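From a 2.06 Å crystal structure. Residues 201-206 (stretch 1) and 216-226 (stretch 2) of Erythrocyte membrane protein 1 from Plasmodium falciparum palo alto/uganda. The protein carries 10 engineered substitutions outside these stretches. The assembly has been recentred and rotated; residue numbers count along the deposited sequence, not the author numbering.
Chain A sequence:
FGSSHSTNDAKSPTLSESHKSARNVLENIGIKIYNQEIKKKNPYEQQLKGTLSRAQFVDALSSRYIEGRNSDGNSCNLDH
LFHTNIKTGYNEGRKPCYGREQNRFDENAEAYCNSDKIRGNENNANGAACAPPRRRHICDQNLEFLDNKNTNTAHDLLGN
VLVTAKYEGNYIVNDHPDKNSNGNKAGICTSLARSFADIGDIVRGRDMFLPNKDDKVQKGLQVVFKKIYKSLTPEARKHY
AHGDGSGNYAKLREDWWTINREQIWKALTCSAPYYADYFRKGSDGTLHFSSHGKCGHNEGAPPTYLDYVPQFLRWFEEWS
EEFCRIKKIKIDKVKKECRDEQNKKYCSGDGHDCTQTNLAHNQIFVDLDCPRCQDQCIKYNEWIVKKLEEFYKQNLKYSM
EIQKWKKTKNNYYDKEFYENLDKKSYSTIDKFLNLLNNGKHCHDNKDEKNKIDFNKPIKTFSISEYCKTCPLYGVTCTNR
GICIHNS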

# COMPACT_ATOMS: atom_id res chain seq x y z
N ASP A 201 -3.04 12.55 2.81
CA ASP A 201 -4.14 12.77 1.86
C ASP A 201 -5.48 13.04 2.53
O ASP A 201 -6.26 13.83 2.01
CB ASP A 201 -4.22 11.67 0.77
CG ASP A 201 -3.11 11.82 -0.26
OD1 ASP A 201 -2.45 12.89 -0.28
OD2 ASP A 201 -2.82 10.83 -0.96
N ILE A 202 -5.72 12.45 3.73
CA ILE A 202 -6.95 12.69 4.48
C ILE A 202 -6.94 14.15 4.97
O ILE A 202 -7.89 14.89 4.74
CB ILE A 202 -7.15 11.67 5.66
CG1 ILE A 202 -7.36 10.22 5.13
CG2 ILE A 202 -8.30 12.10 6.55
CD1 ILE A 202 -7.05 9.10 6.17
N VAL A 203 -5.83 14.55 5.60
CA VAL A 203 -5.62 15.90 6.10
C VAL A 203 -5.81 16.90 4.98
O VAL A 203 -6.50 17.90 5.18
CB VAL A 203 -4.24 16.04 6.80
CG1 VAL A 203 -3.87 17.50 7.02
CG2 VAL A 203 -4.21 15.27 8.12
N ARG A 204 -5.23 16.64 3.80
CA ARG A 204 -5.30 17.57 2.65
C ARG A 204 -6.61 17.54 1.86
O ARG A 204 -6.81 18.39 1.00
CB ARG A 204 -4.08 17.38 1.72
CG ARG A 204 -2.75 17.87 2.36
CD ARG A 204 -1.50 17.48 1.59
NE ARG A 204 -1.34 16.02 1.49
CZ ARG A 204 -0.27 15.41 0.99
NH1 ARG A 204 0.78 16.11 0.57
NH2 ARG A 204 -0.24 14.09 0.91
N GLY A 205 -7.45 16.55 2.12
CA GLY A 205 -8.70 16.39 1.40
C GLY A 205 -8.54 15.82 -0.00
O GLY A 205 -9.42 16.00 -0.85
N ARG A 206 -7.43 15.07 -0.24
CA ARG A 206 -7.10 14.43 -1.51
C ARG A 206 -7.44 12.94 -1.47
O ARG A 206 -7.58 12.33 -2.53
CB ARG A 206 -5.61 14.60 -1.81
CG ARG A 206 -5.17 16.05 -2.05
CD ARG A 206 -3.65 16.07 -2.12
NE ARG A 206 -3.08 17.39 -2.36
CZ ARG A 206 -1.78 17.59 -2.55
NH1 ARG A 206 -0.94 16.57 -2.57
NH2 ARG A 206 -1.32 18.81 -2.77
N LYS A 216 -17.71 12.28 7.81
CA LYS A 216 -17.45 13.03 9.05
C LYS A 216 -16.05 13.57 9.19
O LYS A 216 -15.89 14.72 9.60
CB LYS A 216 -17.90 12.23 10.29
CG LYS A 216 -19.42 12.37 10.48
CD LYS A 216 -19.99 11.54 11.61
CE LYS A 216 -21.49 11.67 11.69
NZ LYS A 216 -22.06 10.91 12.83
N VAL A 217 -15.02 12.75 8.86
CA VAL A 217 -13.62 13.19 8.96
C VAL A 217 -13.42 14.42 8.11
O VAL A 217 -12.94 15.42 8.62
CB VAL A 217 -12.57 12.08 8.61
CG1 VAL A 217 -11.16 12.66 8.55
CG2 VAL A 217 -12.62 10.93 9.61
N GLN A 218 -13.86 14.38 6.83
CA GLN A 218 -13.70 15.50 5.90
C GLN A 218 -14.49 16.74 6.28
O GLN A 218 -13.97 17.86 6.18
CB GLN A 218 -14.00 15.09 4.46
CG GLN A 218 -12.92 14.19 3.87
CD GLN A 218 -11.52 14.78 3.99
OE1 GLN A 218 -11.27 15.95 3.69
NE2 GLN A 218 -10.58 13.97 4.39
N LYS A 219 -15.73 16.53 6.74
CA LYS A 219 -16.59 17.64 7.16
C LYS A 219 -16.02 18.35 8.38
O LYS A 219 -16.02 19.58 8.40
CB LYS A 219 -18.04 17.16 7.35
CG LYS A 219 -18.61 16.74 6.01
CD LYS A 219 -20.07 16.35 6.01
CE LYS A 219 -20.41 15.69 4.69
NZ LYS A 219 -20.47 16.67 3.56
N GLY A 220 -15.46 17.57 9.32
CA GLY A 220 -14.79 18.11 10.50
C GLY A 220 -13.57 18.92 10.12
O GLY A 220 -13.40 20.05 10.58
N LEU A 221 -12.77 18.37 9.19
CA LEU A 221 -11.55 19.03 8.69
C LEU A 221 -11.84 20.33 7.97
O LEU A 221 -11.14 21.30 8.21
CB LEU A 221 -10.71 18.08 7.80
CG LEU A 221 -9.91 17.04 8.54
CD1 LEU A 221 -9.46 15.93 7.61
CD2 LEU A 221 -8.71 17.67 9.23
N GLN A 222 -12.90 20.38 7.15
CA GLN A 222 -13.25 21.65 6.49
C GLN A 222 -13.75 22.74 7.45
O GLN A 222 -13.48 23.92 7.20
CB GLN A 222 -14.09 21.48 5.21
CG GLN A 222 -15.30 20.59 5.33
CD GLN A 222 -15.76 20.10 3.97
OE1 GLN A 222 -15.16 19.21 3.36
NE2 GLN A 222 -16.88 20.63 3.51
N VAL A 223 -14.34 22.35 8.61
CA VAL A 223 -14.79 23.26 9.67
C VAL A 223 -13.54 23.80 10.40
O VAL A 223 -13.39 25.02 10.52
CB VAL A 223 -15.80 22.57 10.64
CG1 VAL A 223 -16.01 23.39 11.92
CG2 VAL A 223 -17.14 22.30 9.95
N VAL A 224 -12.63 22.90 10.84
CA VAL A 224 -11.38 23.28 11.52
C VAL A 224 -10.53 24.20 10.64
O VAL A 224 -10.04 25.23 11.12
CB VAL A 224 -10.56 22.06 12.02
CG1 VAL A 224 -9.32 22.51 12.79
CG2 VAL A 224 -11.41 21.16 12.90
N PHE A 225 -10.41 23.87 9.35
CA PHE A 225 -9.62 24.68 8.41
C PHE A 225 -10.22 26.05 8.06
O PHE A 225 -9.47 26.95 7.69
CB PHE A 225 -9.19 23.85 7.19
CG PHE A 225 -7.91 23.06 7.41
CD1 PHE A 225 -6.66 23.69 7.38
CD2 PHE A 225 -7.94 21.68 7.54
CE1 PHE A 225 -5.48 22.96 7.54
CE2 PHE A 225 -6.75 20.94 7.65
CZ PHE A 225 -5.53 21.58 7.65
N LYS A 226 -11.55 26.21 8.22
CA LYS A 226 -12.26 27.49 8.03
C LYS A 226 -11.91 28.43 9.22
O LYS A 226 -11.54 29.59 9.01
CB LYS A 226 -13.78 27.24 7.94
CG LYS A 226 -14.58 28.48 7.52
CD LYS A 226 -16.05 28.14 7.30
CE LYS A 226 -16.88 29.35 6.96
NZ LYS A 226 -18.33 29.01 6.92

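The end of one helix and the residues that follow it, 201-206, rest against a second helix, residues 216-226, within the same chain; the two stretches bury 242 Å² between them, both sides summed. Stretch 2 meets its partner through Val 217, Gln 218, Leu 221 and Phe 225; Val 217, Leu 221 and Phe 225 recur every four residues on one flank of the helix, with Gln 218 next to the first. Lys 216, at the start, takes no part: its side chain is out of reach of stretch 1, and its carbonyl O accepts the backbone bond from Gly 220 N at 2.9 Å.

Val 217 opens the contact. Its CA-to-CB bond points toward stretch 1, and CG1 packs on Ile 202 CG2 at 3.5 Å, a close apolar contact between two buried residues. Gln 218 supplies the polar link. Its CA-to-CB bond runs sideways, but with chi1 and chi2 both m the side chain folds so that its end comes nearer, and NE2 donates a hydrogen bond to Ile 202 O at 2.9 Å. The N-H...acceptor angle of 175° is almost straight. The same Ile 202 O also receives a backbone bond from Gly 205 N at 3.1 Å, so this carbonyl serves the ending of its own helix and the neighbouring helix at once.

The amide oxygen, Gln 218 OE1, lies 3.5 Å from Gly 205 CA and is hydrogen-bonded elsewhere in the structure. Gly 205 is the first residue to leave helical phi/psi. Its phi of 76°, a value that favours glycine, combines with the bond from Gly 205 N and that from Arg 206 N to Asp 201 O at 2.8 Å to make a Schellman motif. A CB at this position would point sideways and sit 3.5 Å from Gln 218 OE1.

Lys 219 and Gly 220 make no contact with stretch 1. Leu 221 returns to it, one helical turn after Val 217, and its backbone N bonds to Val 217 O at 3.0 Å. With its CA-to-CB bond toward stretch 1, it brings CD1 to 3.4 Å from Ile 202 O, 4.1 Å from Ile 202 CG2 and 4.1 Å from Val 203 CA. The methyl group thus lies against backbone as well as side chain. Ile 202 CG2 accordingly has both Val 217 CG1 and Leu 221 CD1 as apolar neighbours.

Gln 222, Val 223 and Val 224 make no contact with stretch 1. Phe 225 follows Leu 221 by four residues, its N bonded to Leu 221 O at 2.9 Å, and its CA-to-CB bond again points toward stretch 1. Ring atom CE2 approaches Val 203 O obliquely at 3.9 Å, while CZ lies 4.4 Å from Val 203 CG1, a looser apolar contact than that of Val 217. Lys 226 is out of reach. Across the contact, one nearly straight hydrogen bond accompanies apolar packing around Ile 202 and Val 203.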